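Local atomic coordinates of insecticidal protein (Brevibacillus laterosporus, PDB entry 7ML9), a protein that probably forms beta-barrel pores in target membranes, as an insecticidal toxin of the epsilon-toxin/MTX2 family active against the western corn rootworm. Residues S137-T143 against Q272-N278; N222-I226 against S263-V267; S24-Q29 against T143-G149; E170-Q174 against A217-A221. All blocks are in the same frame, centred on the assembly; numbering follows the deposited sequence.

Contact 1. Residues S137-T143 against Q272-N278; sequences STSNTTT and QGTFKSN
Strands 137-142 and 272-278 run antiparallel at 163°, their axes 4.6 Å apart. Gln272 O accepts from Thr143 N at 2.9 Å, where the first strand turns a corner, and water 1 joins Gln272 NE2 (3.0 Å) to Thr143 OG1 (2.8 Å). Gly273 faces Thr142 in a non-hydrogen-bonded pair; a CB there would clash with Thr141 O. Thr274 N gives to Thr141 O (2.9 Å) and Thr274 O takes Thr141 N (3.0 Å). Phe275 (chi1 p) lies opposite Asn140, CA to CA 4.1 Å; its ring leads away to Phe158, while Asn140 ND2 bonds Thr169 and the carbonyl of Glu170. Lys276 N and O pair with Ser139 O and N, both at 2.9 Å. Ser277 OG (t) and Thr138 OG1 (m) hydrogen-bond at 3.0 Å, and Asn278 N reaches Ser137 O at 3.0 Å. Such long antiparallel pairing, here rich in serine and threonine, is consistent with the elongated aerolysin-type fold. Backbone bonds carry it, the hydroxyl pair and water 1 supplement them, and apolar contact is slight.

Contact 2. Residues N222-I226 against S263-V267; sequences NVGGI and SGRDV
This is the end of a strand pairing, where the tight hairpin joining strands 260-263 and 266-289 meets residues 222-226 of the long strand 201-229. A type II' turn from Ser263 to Asp266 makes the hairpin: Gly264 (phi/psi 64/-129) and Arg265 (-76/-14) occupy its corners, and Ser263 N to Asp266 O (2.9 Å) and Asp266 N to Ser263 O (3.0 Å) close it. Glycine suits the positive phi of the first corner. Across the segments, Val223 and Val267 form an antiparallel hydrogen-bonded pair, CA to CA 5.6 Å, with Val223 N to Val267 O at 2.9 Å and Val267 N to Val223 O at 3.0 Å. Both valines adopt m and touch CG2 to CG2 at 3.4 Å, on the side where Ile242 of helix 242-252 packs.

From Asp266 back toward the turn the backbones part, and water 3 spans the gap, 3.1 Å from Gly225 N, 2.7 Å from Arg265 O and 3.0 Å from Asp266 OD1. Water 2 joins Asn222 ND2 (3.1 Å), Asp266 OD2 (2.6 Å) and Ser263 O of the turn (3.1 Å). Asn222 OD1 is held by Asn89. A CB on Gly224 would hit Asp266 OD1. Direct backbone bonding over a valine pair thus gives way to solvated polar bridging at the turn.

Contact 3. Residues S24-Q29 against T143-G149; sequences SSTDVQ and THGLKLG
Strand 25-27 runs parallel to strand 145-147, at 21° with axes 4.6 Å apart, and Ser25, Thr26 and Asp27 pair with Gly145, Leu146 and Lys147. Ser24 N to Thr143 O (3.1 Å), Gly145 N to Ser24 O (2.9 Å), Thr26 N to Gly145 O (3.0 Å), Lys147 N to Thr26 O (2.9 Å) and Val28 N to Lys147 O (3.1 Å) stitch them. Ser24 OG sits over a face of the His144 ring, 3.4 Å from CD2. Thr26 (m) OG1 meets water 4 at 2.8 Å, which gives to Gly145 O at 2.9 Å. Val28 (t) puts CG2 3.7 Å from Leu148 CD2 and 4.3 Å from Leu146 CD2, both leucines in mt. Exposed Lys147 stretches all-trans beside Asp27. Asp27 (t) N-caps helix 28-48 through OD1 to Glu30 N; Glu30, in the first turn, and Asp34, one turn further, bind a sodium ion. A classic beta bulge, Thr143 and His144 facing Gln272, marks the corner; the short parallel strand runs into the N-capped helix.

Contact 4. Residues E170-Q174 against A217-A221; sequences EYNFQ and ANLYA
Residues 170-172 end an extended strand, and at Phe173 (phi/psi -71/-9) the chain turns, with Asn172 OD1 accepting from Gln174 N at 3.0 Å in an Asx turn. Segment 217-221 is extended throughout, part of the long strand 201-229. The two backbones stay apart, the nearest CA pair being Phe173 and Leu219 at 7.4 Å, so they meet through side chains. Tyr171 and Phe173, both m at chi1, point toward Ala217, Leu219 and Ala221. Leu219 (mt) makes CH-pi contacts to both rings: CD2 lies over the Tyr171 face, 4.0 Å from its centroid, and CB over the Phe173 face, 4.1 Å from its centroid. Tyr171 OH is 3.3 Å from Ala217 CB and makes a weak hydrogen bond to Thr274 O. At the Phe173 edge, CE2 is 3.4 Å from Tyr220 O. The separate 153-160/165-172 hairpin probably corresponds to the one thought to insert into membranes in aerolysin-type relatives. Apolar and CH-pi contacts, not backbone pairing, join these segments; Phe173 bonds Leu146 of strand 130-147 instead.

Contact 4 is the most buried of the four, and it alone joins its segments without backbone pairing: rings and leucine meet between a hairpin and the large sheet. Contacts 1, 2 and 3 are strand pairings within that sheet, antiparallel in 1 and 2 but parallel in 3, and all three are only partly buried. Contacts 1 and 2 draw on strand 266-289, contacts 2 and 4 on strand 201-229, and contacts 1 and 3 on strand 130-147, sharing Thr143. Leu148 of contact 3 packs on Val223 of contact 2 and on Phe173 and Ala221 of contact 4, while Thr142 OG1 of contact 1 bonds Asn172 O at 2.6 Å. Water bridges appear only in the three sheet pairings.

Contact 1. Residues S137-T143 against Q272-N278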
loop_
_atom_site.group_PDB
_atom_site.type_symbol
_atom_site.label_atom_id
_atom_site.label_comp_id
_atom_site.label_asym_id
_atom_site.label_seq_id
_atom_site.Cartn_x
_atom_site.Cartn_y
_atom_site.Cartn_z
ATOM N N SER A 137 6.562 11.792 7.630
ATOM C CA SER A 137 7.195 10.722 6.880
ATOM C C SER A 137 6.120 9.763 6.397
ATOM O O SER A 137 5.192 9.445 7.142
ATOM C CB SER A 137 8.216 9.967 7.740
ATOM O OG SER A 137 9.137 9.261 6.937
ATOM N N THR A 138 6.240 9.326 5.146
ATOM C CA THR A 138 5.431 8.235 4.610
ATOM C C THR A 138 6.374 7.235 3.968
ATOM O O THR A 138 7.213 7.621 3.148
ATOM C CB THR A 138 4.431 8.724 3.570
ATOM O OG1 THR A 138 3.525 9.658 4.165
ATOM C CG2 THR A 138 3.645 7.538 3.003
ATOM N N SER A 139 6.261 5.963 4.341
ATOM C CA SER A 139 7.074 4.948 3.694
ATOM C C SER A 139 6.210 3.749 3.312
ATOM O O SER A 139 5.125 3.522 3.865
ATOM C CB SER A 139 8.264 4.524 4.569
ATOM O OG SER A 139 7.857 3.906 5.766
ATOM N N ASN A 140 6.690 2.994 2.327
ATOM C CA ASN A 140 6.003 1.784 1.907
ATOM C C ASN A 140 7.046 0.716 1.601
ATOM O O ASN A 140 8.229 1.011 1.412
ATOM C CB ASN A 140 5.060 2.075 0.728
ATOM C CG ASN A 140 5.789 2.245 -0.610
ATOM O OD1 ASN A 140 6.652 1.449 -0.966
ATOM N ND2 ASN A 140 5.405 3.269 -1.371
ATOM N N THR A 141 6.596 -0.539 1.589
ATOM C CA THR A 141 7.420 -1.681 1.208
ATOM C C THR A 141 6.576 -2.599 0.338
ATOM O O THR A 141 5.429 -2.890 0.685
ATOM C CB THR A 141 7.924 -2.460 2.431
ATOM O OG1 THR A 141 8.802 -1.636 3.210
ATOM C CG2 THR A 141 8.678 -3.709 1.990
ATOM N N THR A 142 7.125 -3.036 -0.789
ATOM C CA THR A 142 6.449 -4.047 -1.595
ATOM C C THR A 142 6.793 -5.413 -1.018
ATOM O O THR A 142 7.954 -5.838 -1.055
ATOM C CB THR A 142 6.858 -3.928 -3.055
ATOM O OG1 THR A 142 6.454 -2.644 -3.549
ATOM C CG2 THR A 142 6.168 -5.033 -3.877
ATOM N N THR A 143 5.798 -6.081 -0.436
ATOM C CA THR A 143 6.048 -7.325 0.278
ATOM C C THR A 143 5.783 -8.559 -0.577
ATOM O O THR A 143 6.439 -9.586 -0.386
ATOM C CB THR A 143 5.180 -7.389 1.548
ATOM O OG1 THR A 143 3.806 -7.191 1.200
ATOM C CG2 THR A 143 5.597 -6.281 2.560
ATOM N N GLN A 272 1.109 -7.315 -3.019
ATOM C CA GLN A 272 0.816 -6.713 -1.722
ATOM C C GLN A 272 1.935 -5.770 -1.305
ATOM O O GLN A 272 3.110 -5.997 -1.607
ATOM C CB GLN A 272 0.659 -7.767 -0.621
ATOM C CG GLN A 272 -0.766 -8.116 -0.273
ATOM C CD GLN A 272 -0.841 -9.292 0.685
ATOM O OE1 GLN A 272 -1.579 -10.260 0.451
ATOM N NE2 GLN A 272 -0.076 -9.212 1.778
ATOM N N GLY A 273 1.560 -4.742 -0.536
ATOM C CA GLY A 273 2.538 -3.890 0.108
ATOM C C GLY A 273 2.074 -3.476 1.495
ATOM O O GLY A 273 0.942 -3.758 1.909
ATOM N N THR A 274 2.986 -2.830 2.223
ATOM C CA THR A 274 2.685 -2.217 3.509
ATOM C C THR A 274 3.008 -0.732 3.425
ATOM O O THR A 274 3.710 -0.285 2.517
ATOM C CB THR A 274 3.487 -2.850 4.665
ATOM O OG1 THR A 274 4.891 -2.810 4.368
ATOM C CG2 THR A 274 3.057 -4.284 4.914
ATOM N N PHE A 275 2.472 0.042 4.367
ATOM C CA PHE A 275 2.810 1.464 4.420
ATOM C C PHE A 275 2.723 1.952 5.857
ATOM O O PHE A 275 2.091 1.329 6.714
ATOM C CB PHE A 275 1.891 2.314 3.536
ATOM C CG PHE A 275 0.478 2.392 4.047
ATOM C CD1 PHE A 275 -0.451 1.428 3.686
ATOM C CD2 PHE A 275 0.082 3.419 4.900
ATOM C CE1 PHE A 275 -1.753 1.484 4.158
ATOM C CE2 PHE A 275 -1.214 3.483 5.380
ATOM C CZ PHE A 275 -2.139 2.516 5.006
ATOM N N LYS A 276 3.364 3.086 6.111
ATOM C CA LYS A 276 3.228 3.731 7.412
ATOM C C LYS A 276 3.445 5.223 7.226
ATOM O O LYS A 276 4.064 5.659 6.251
ATOM C CB LYS A 276 4.209 3.162 8.434
ATOM C CG LYS A 276 5.654 3.321 8.052
ATOM C CD LYS A 276 6.554 2.796 9.150
ATOM C CE LYS A 276 8.004 2.742 8.691
ATOM N NZ LYS A 276 8.953 3.134 9.767
ATOM N N SER A 277 2.925 6.005 8.172
ATOM C CA SER A 277 2.969 7.454 8.042
ATOM C C SER A 277 2.859 8.071 9.431
ATOM O O SER A 277 2.231 7.497 10.323
ATOM C CB SER A 277 1.847 7.943 7.133
ATOM O OG SER A 277 2.038 9.277 6.728
ATOM N N ASN A 278 3.497 9.231 9.617
ATOM C CA ASN A 278 3.403 9.942 10.890
ATOM C C ASN A 278 3.214 11.436 10.646
ATOM O O ASN A 278 3.602 11.980 9.604
ATOM C CB ASN A 278 4.623 9.707 11.765
ATOM C CG ASN A 278 5.862 10.370 11.204
ATOM O OD1 ASN A 278 6.536 9.797 10.346
ATOM N ND2 ASN A 278 6.164 11.585 11.669
HETATM O O HOH W 1 1.872 -7.465 3.246
#

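Contact 2. Residues N222-I226 against S263-V267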
loop_
_atom_site.group_PDB
_atom_site.type_symbol
_atom_site.label_atom_id
_atom_site.label_comp_id
_atom_site.label_asym_id
_atom_site.label_seq_id
_atom_site.Cartn_x
_atom_site.Cartn_y
_atom_site.Cartn_z
ATOM N N ASN A 222 -3.398 -5.552 -14.643
ATOM C CA ASN A 222 -4.214 -6.196 -15.661
ATOM C C ASN A 222 -3.296 -6.474 -16.842
ATOM O O ASN A 222 -2.702 -5.539 -17.396
ATOM C CB ASN A 222 -5.386 -5.296 -16.056
ATOM C CG ASN A 222 -6.285 -5.913 -17.121
ATOM O OD1 ASN A 222 -5.833 -6.295 -18.203
ATOM N ND2 ASN A 222 -7.574 -5.984 -16.823
ATOM N N VAL A 223 -3.148 -7.753 -17.205
ATOM C CA VAL A 223 -2.214 -8.139 -18.258
ATOM C C VAL A 223 -2.943 -8.950 -19.324
ATOM O O VAL A 223 -3.882 -9.699 -19.033
ATOM C CB VAL A 223 -0.997 -8.927 -17.713
ATOM C CG1 VAL A 223 -0.340 -8.185 -16.546
ATOM C CG2 VAL A 223 -1.401 -10.295 -17.268
ATOM N N GLY A 224 -2.493 -8.795 -20.570
ATOM C CA GLY A 224 -3.083 -9.472 -21.705
ATOM C C GLY A 224 -2.101 -10.460 -22.316
ATOM O O GLY A 224 -0.913 -10.468 -21.999
ATOM N N GLY A 225 -2.625 -11.335 -23.168
ATOM C CA GLY A 225 -1.768 -12.326 -23.795
ATOM C C GLY A 225 -2.559 -13.478 -24.374
ATOM O O GLY A 225 -3.761 -13.627 -24.133
ATOM N N ILE A 226 -1.841 -14.294 -25.153
ATOM C CA ILE A 226 -2.372 -15.462 -25.855
ATOM C C ILE A 226 -1.528 -16.662 -25.454
ATOM O O ILE A 226 -0.300 -16.631 -25.610
ATOM C CB ILE A 226 -2.318 -15.287 -27.388
ATOM C CG1 ILE A 226 -3.070 -14.042 -27.856
ATOM C CG2 ILE A 226 -2.848 -16.550 -28.088
ATOM C CD1 ILE A 226 -4.548 -14.070 -27.521
ATOM N N SER A 263 -10.368 -11.673 -16.327
ATOM C CA SER A 263 -11.073 -10.417 -16.570
ATOM C C SER A 263 -11.299 -10.338 -18.080
ATOM O O SER A 263 -10.555 -9.677 -18.812
ATOM C CB SER A 263 -10.291 -9.212 -16.042
ATOM O OG SER A 263 -10.945 -7.997 -16.362
ATOM N N GLY A 264 -12.337 -11.038 -18.543
ATOM C CA GLY A 264 -12.560 -11.150 -19.976
ATOM C C GLY A 264 -11.395 -11.896 -20.617
ATOM O O GLY A 264 -10.996 -12.972 -20.162
ATOM N N ARG A 265 -10.819 -11.309 -21.669
ATOM C CA ARG A 265 -9.650 -11.904 -22.322
ATOM C C ARG A 265 -8.355 -11.720 -21.532
ATOM O O ARG A 265 -7.364 -12.390 -21.845
ATOM C CB ARG A 265 -9.464 -11.302 -23.723
ATOM C CG ARG A 265 -10.652 -11.498 -24.668
ATOM C CD ARG A 265 -10.431 -10.763 -26.000
ATOM N NE ARG A 265 -9.163 -11.145 -26.628
ATOM C CZ ARG A 265 -9.013 -12.198 -27.427
ATOM N NH1 ARG A 265 -10.057 -12.969 -27.705
ATOM N NH2 ARG A 265 -7.822 -12.481 -27.948
ATOM N N ASP A 266 -8.335 -10.847 -20.525
ATOM C CA ASP A 266 -7.134 -10.554 -19.756
ATOM C C ASP A 266 -7.180 -11.291 -18.420
ATOM O O ASP A 266 -8.148 -11.989 -18.089
ATOM C CB ASP A 266 -6.993 -9.038 -19.524
ATOM C CG ASP A 266 -7.135 -8.227 -20.808
ATOM O OD1 ASP A 266 -6.313 -8.419 -21.743
ATOM O OD2 ASP A 266 -8.079 -7.401 -20.889
ATOM N N VAL A 267 -6.113 -11.135 -17.638
ATOM C CA VAL A 267 -6.099 -11.607 -16.263
ATOM C C VAL A 267 -5.615 -10.461 -15.378
ATOM O O VAL A 267 -4.842 -9.594 -15.803
ATOM C CB VAL A 267 -5.214 -12.863 -16.045
ATOM C CG1 VAL A 267 -5.542 -14.006 -17.073
ATOM C CG2 VAL A 267 -3.787 -12.498 -16.120
HETATM O O HOH W 2 -9.724 -6.709 -18.973
HETATM O O HOH W 3 -5.646 -10.933 -23.304
#

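Contact 3. Residues S24-Q29 against T143-G149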
loop_
_atom_site.group_PDB
_atom_site.type_symbol
_atom_site.label_atom_id
_atom_site.label_comp_id
_atom_site.label_asym_id
_atom_site.label_seq_id
_atom_site.Cartn_x
_atom_site.Cartn_y
_atom_site.Cartn_z
ATOM N N SER A 24 8.503 -11.766 -1.233
ATOM C CA SER A 24 8.310 -12.764 -2.274
ATOM C C SER A 24 7.954 -12.071 -3.593
ATOM O O SER A 24 7.618 -10.889 -3.598
ATOM C CB SER A 24 7.224 -13.747 -1.860
ATOM O OG SER A 24 6.212 -13.080 -1.128
ATOM N N SER A 25 8.047 -12.799 -4.706
ATOM C CA SER A 25 7.748 -12.253 -6.023
ATOM C C SER A 25 6.990 -13.277 -6.857
ATOM O O SER A 25 7.186 -14.486 -6.719
ATOM C CB SER A 25 9.022 -11.847 -6.785
ATOM O OG SER A 25 8.671 -11.059 -7.917
ATOM N N THR A 26 6.123 -12.777 -7.727
ATOM C CA THR A 26 5.482 -13.587 -8.750
ATOM C C THR A 26 6.072 -13.177 -10.089
ATOM O O THR A 26 5.981 -12.006 -10.477
ATOM C CB THR A 26 3.970 -13.398 -8.747
ATOM O OG1 THR A 26 3.438 -13.854 -7.496
ATOM C CG2 THR A 26 3.330 -14.178 -9.905
ATOM N N ASP A 27 6.705 -14.127 -10.774
ATOM C CA ASP A 27 7.202 -13.897 -12.133
ATOM C C ASP A 27 6.015 -14.099 -13.056
ATOM O O ASP A 27 5.686 -15.230 -13.424
ATOM C CB ASP A 27 8.357 -14.849 -12.444
ATOM C CG ASP A 27 8.955 -14.637 -13.839
ATOM O OD1 ASP A 27 8.277 -14.123 -14.751
ATOM O OD2 ASP A 27 10.122 -15.015 -14.024
ATOM N N VAL A 28 5.357 -12.998 -13.418
ATOM C CA VAL A 28 4.061 -13.084 -14.073
ATOM C C VAL A 28 4.177 -13.770 -15.436
ATOM O O VAL A 28 3.363 -14.636 -15.782
ATOM C CB VAL A 28 3.436 -11.683 -14.184
ATOM C CG1 VAL A 28 2.162 -11.735 -15.029
ATOM C CG2 VAL A 28 3.135 -11.123 -12.756
ATOM N N GLN A 29 5.186 -13.401 -16.230
ATOM C CA GLN A 29 5.321 -14.027 -17.548
ATOM C C GLN A 29 5.563 -15.530 -17.439
ATOM O O GLN A 29 4.969 -16.317 -18.192
ATOM C CB GLN A 29 6.447 -13.361 -18.329
ATOM C CG GLN A 29 6.075 -11.994 -18.846
ATOM C CD GLN A 29 7.261 -11.302 -19.463
ATOM O OE1 GLN A 29 8.013 -10.599 -18.786
ATOM N NE2 GLN A 29 7.451 -11.521 -20.753
ATOM N N THR A 143 5.798 -6.081 -0.436
ATOM C CA THR A 143 6.048 -7.325 0.278
ATOM C C THR A 143 5.783 -8.559 -0.577
ATOM O O THR A 143 6.439 -9.586 -0.386
ATOM C CB THR A 143 5.180 -7.389 1.548
ATOM O OG1 THR A 143 3.806 -7.191 1.200
ATOM C CG2 THR A 143 5.597 -6.281 2.560
ATOM N N HIS A 144 4.816 -8.490 -1.491
ATOM C CA HIS A 144 4.583 -9.521 -2.502
ATOM C C HIS A 144 4.649 -8.816 -3.850
ATOM O O HIS A 144 3.652 -8.232 -4.294
ATOM C CB HIS A 144 3.239 -10.206 -2.313
ATOM C CG HIS A 144 3.125 -10.996 -1.049
ATOM N ND1 HIS A 144 3.212 -10.422 0.204
ATOM C CD2 HIS A 144 2.885 -12.312 -0.844
ATOM C CE1 HIS A 144 3.053 -11.355 1.124
ATOM N NE2 HIS A 144 2.850 -12.511 0.515
ATOM N N GLY A 145 5.826 -8.856 -4.488
ATOM C CA GLY A 145 6.037 -8.111 -5.706
ATOM C C GLY A 145 5.511 -8.827 -6.945
ATOM O O GLY A 145 5.254 -10.030 -6.945
ATOM N N LEU A 146 5.344 -8.052 -8.015
ATOM C CA LEU A 146 4.946 -8.573 -9.319
ATOM C C LEU A 146 6.052 -8.233 -10.309
ATOM O O LEU A 146 6.326 -7.052 -10.566
ATOM C CB LEU A 146 3.596 -7.998 -9.762
ATOM C CG LEU A 146 2.364 -8.276 -8.887
ATOM C CD1 LEU A 146 1.149 -7.462 -9.342
ATOM C CD2 LEU A 146 2.015 -9.744 -8.862
ATOM N N LYS A 147 6.713 -9.263 -10.835
ATOM C CA LYS A 147 7.721 -9.092 -11.883
ATOM C C LYS A 147 6.998 -9.126 -13.224
ATOM O O LYS A 147 6.570 -10.187 -13.684
ATOM C CB LYS A 147 8.786 -10.177 -11.797
ATOM C CG LYS A 147 9.887 -10.001 -12.833
ATOM C CD LYS A 147 11.088 -10.883 -12.538
ATOM C CE LYS A 147 11.878 -11.154 -13.810
ATOM N NZ LYS A 147 13.278 -11.578 -13.512
ATOM N N LEU A 148 6.837 -7.959 -13.841
ATOM C CA LEU A 148 6.004 -7.811 -15.020
ATOM C C LEU A 148 6.796 -7.623 -16.304
ATOM O O LEU A 148 6.187 -7.571 -17.375
ATOM C CB LEU A 148 5.038 -6.639 -14.829
ATOM C CG LEU A 148 3.975 -6.899 -13.758
ATOM C CD1 LEU A 148 3.410 -5.577 -13.231
ATOM C CD2 LEU A 148 2.850 -7.773 -14.349
ATOM N N GLY A 149 8.125 -7.535 -16.231
ATOM C CA GLY A 149 8.944 -7.331 -17.409
ATOM C C GLY A 149 9.128 -5.883 -17.800
ATOM O O GLY A 149 9.772 -5.603 -18.822
HETATM O O HOH W 4 3.672 -11.934 -5.416
HETATM O O HOH W 5 7.357 -11.420 -15.707
#

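Contact 4. Residues E170-Q174 against A217-A221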
loop_
_atom_site.group_PDB
_atom_site.type_symbol
_atom_site.label_atom_id
_atom_site.label_comp_id
_atom_site.label_asym_id
_atom_site.label_seq_id
_atom_site.Cartn_x
_atom_site.Cartn_y
_atom_site.Cartn_z
ATOM N N GLU A 170 3.595 5.863 -3.408
ATOM C CA GLU A 170 3.771 5.242 -4.717
ATOM C C GLU A 170 4.544 3.940 -4.560
ATOM O O GLU A 170 5.685 3.938 -4.079
ATOM C CB GLU A 170 4.489 6.176 -5.691
ATOM C CG GLU A 170 4.549 5.611 -7.105
ATOM C CD GLU A 170 5.128 6.584 -8.115
ATOM O OE1 GLU A 170 6.134 7.251 -7.787
ATOM O OE2 GLU A 170 4.567 6.684 -9.232
ATOM N N TYR A 171 3.916 2.835 -4.953
ATOM C CA TYR A 171 4.553 1.531 -4.899
ATOM C C TYR A 171 5.290 1.261 -6.199
ATOM O O TYR A 171 4.779 1.553 -7.283
ATOM C CB TYR A 171 3.516 0.423 -4.681
ATOM C CG TYR A 171 3.019 0.345 -3.272
ATOM C CD1 TYR A 171 3.694 -0.398 -2.322
ATOM C CD2 TYR A 171 1.882 1.033 -2.887
ATOM C CE1 TYR A 171 3.242 -0.460 -1.023
ATOM C CE2 TYR A 171 1.425 0.977 -1.595
ATOM C CZ TYR A 171 2.108 0.234 -0.671
ATOM O OH TYR A 171 1.649 0.174 0.624
ATOM N N ASN A 172 6.491 0.714 -6.083
ATOM C CA ASN A 172 7.144 0.036 -7.192
ATOM C C ASN A 172 6.894 -1.458 -7.028
ATOM O O ASN A 172 7.189 -2.027 -5.972
ATOM C CB ASN A 172 8.642 0.339 -7.234
ATOM C CG ASN A 172 9.310 -0.197 -8.488
ATOM O OD1 ASN A 172 9.148 -1.367 -8.841
ATOM N ND2 ASN A 172 10.052 0.666 -9.180
ATOM N N PHE A 173 6.364 -2.090 -8.081
ATOM C CA PHE A 173 5.868 -3.458 -7.968
ATOM C C PHE A 173 6.975 -4.492 -7.812
ATOM O O PHE A 173 6.668 -5.653 -7.529
ATOM C CB PHE A 173 4.995 -3.805 -9.179
ATOM C CG PHE A 173 3.587 -3.248 -9.113
ATOM C CD1 PHE A 173 3.288 -2.103 -8.381
ATOM C CD2 PHE A 173 2.557 -3.877 -9.792
ATOM C CE1 PHE A 173 1.988 -1.597 -8.331
ATOM C CE2 PHE A 173 1.258 -3.385 -9.749
ATOM C CZ PHE A 173 0.967 -2.240 -9.012
ATOM N N GLN A 174 8.246 -4.132 -7.971
ATOM C CA GLN A 174 9.291 -5.131 -7.787
ATOM C C GLN A 174 9.383 -5.548 -6.325
ATOM O O GLN A 174 9.316 -4.707 -5.419
ATOM C CB GLN A 174 10.645 -4.607 -8.263
ATOM C CG GLN A 174 11.802 -5.582 -8.011
ATOM C CD GLN A 174 13.176 -4.978 -8.301
ATOM O OE1 GLN A 174 13.373 -4.296 -9.311
ATOM N NE2 GLN A 174 14.133 -5.238 -7.414
ATOM N N ALA A 217 -1.631 -2.630 1.454
ATOM C CA ALA A 217 -2.106 -2.254 0.140
ATOM C C ALA A 217 -2.213 -3.507 -0.720
ATOM O O ALA A 217 -1.385 -4.413 -0.598
ATOM C CB ALA A 217 -1.158 -1.257 -0.513
ATOM N N ASN A 218 -3.241 -3.556 -1.569
ATOM C CA ASN A 218 -3.283 -4.513 -2.671
ATOM C C ASN A 218 -2.704 -3.868 -3.925
ATOM O O ASN A 218 -3.061 -2.737 -4.274
ATOM C CB ASN A 218 -4.709 -4.974 -2.947
ATOM C CG ASN A 218 -5.303 -5.739 -1.803
ATOM O OD1 ASN A 218 -6.471 -5.557 -1.476
ATOM N ND2 ASN A 218 -4.505 -6.584 -1.172
ATOM N N LEU A 219 -1.812 -4.583 -4.593
ATOM C CA LEU A 219 -1.218 -4.163 -5.858
ATOM C C LEU A 219 -1.811 -5.028 -6.967
ATOM O O LEU A 219 -1.896 -6.252 -6.815
ATOM C CB LEU A 219 0.301 -4.319 -5.813
ATOM C CG LEU A 219 0.965 -3.750 -4.546
ATOM C CD1 LEU A 219 2.458 -3.999 -4.590
ATOM C CD2 LEU A 219 0.674 -2.275 -4.427
ATOM N N TYR A 220 -2.259 -4.397 -8.055
ATOM C CA TYR A 220 -2.974 -5.105 -9.120
ATOM C C TYR A 220 -2.371 -4.740 -10.462
ATOM O O TYR A 220 -2.026 -3.581 -10.707
ATOM C CB TYR A 220 -4.478 -4.754 -9.162
ATOM C CG TYR A 220 -5.275 -5.176 -7.955
ATOM C CD1 TYR A 220 -5.592 -6.505 -7.735
ATOM C CD2 TYR A 220 -5.721 -4.235 -7.027
ATOM C CE1 TYR A 220 -6.336 -6.897 -6.637
ATOM C CE2 TYR A 220 -6.461 -4.619 -5.924
ATOM C CZ TYR A 220 -6.768 -5.948 -5.733
ATOM O OH TYR A 220 -7.495 -6.335 -4.631
ATOM N N ALA A 221 -2.250 -5.719 -11.347
ATOM C CA ALA A 221 -1.921 -5.419 -12.731
ATOM C C ALA A 221 -2.869 -6.208 -13.620
ATOM O O ALA A 221 -3.137 -7.387 -13.355
ATOM C CB ALA A 221 -0.455 -5.754 -13.036
#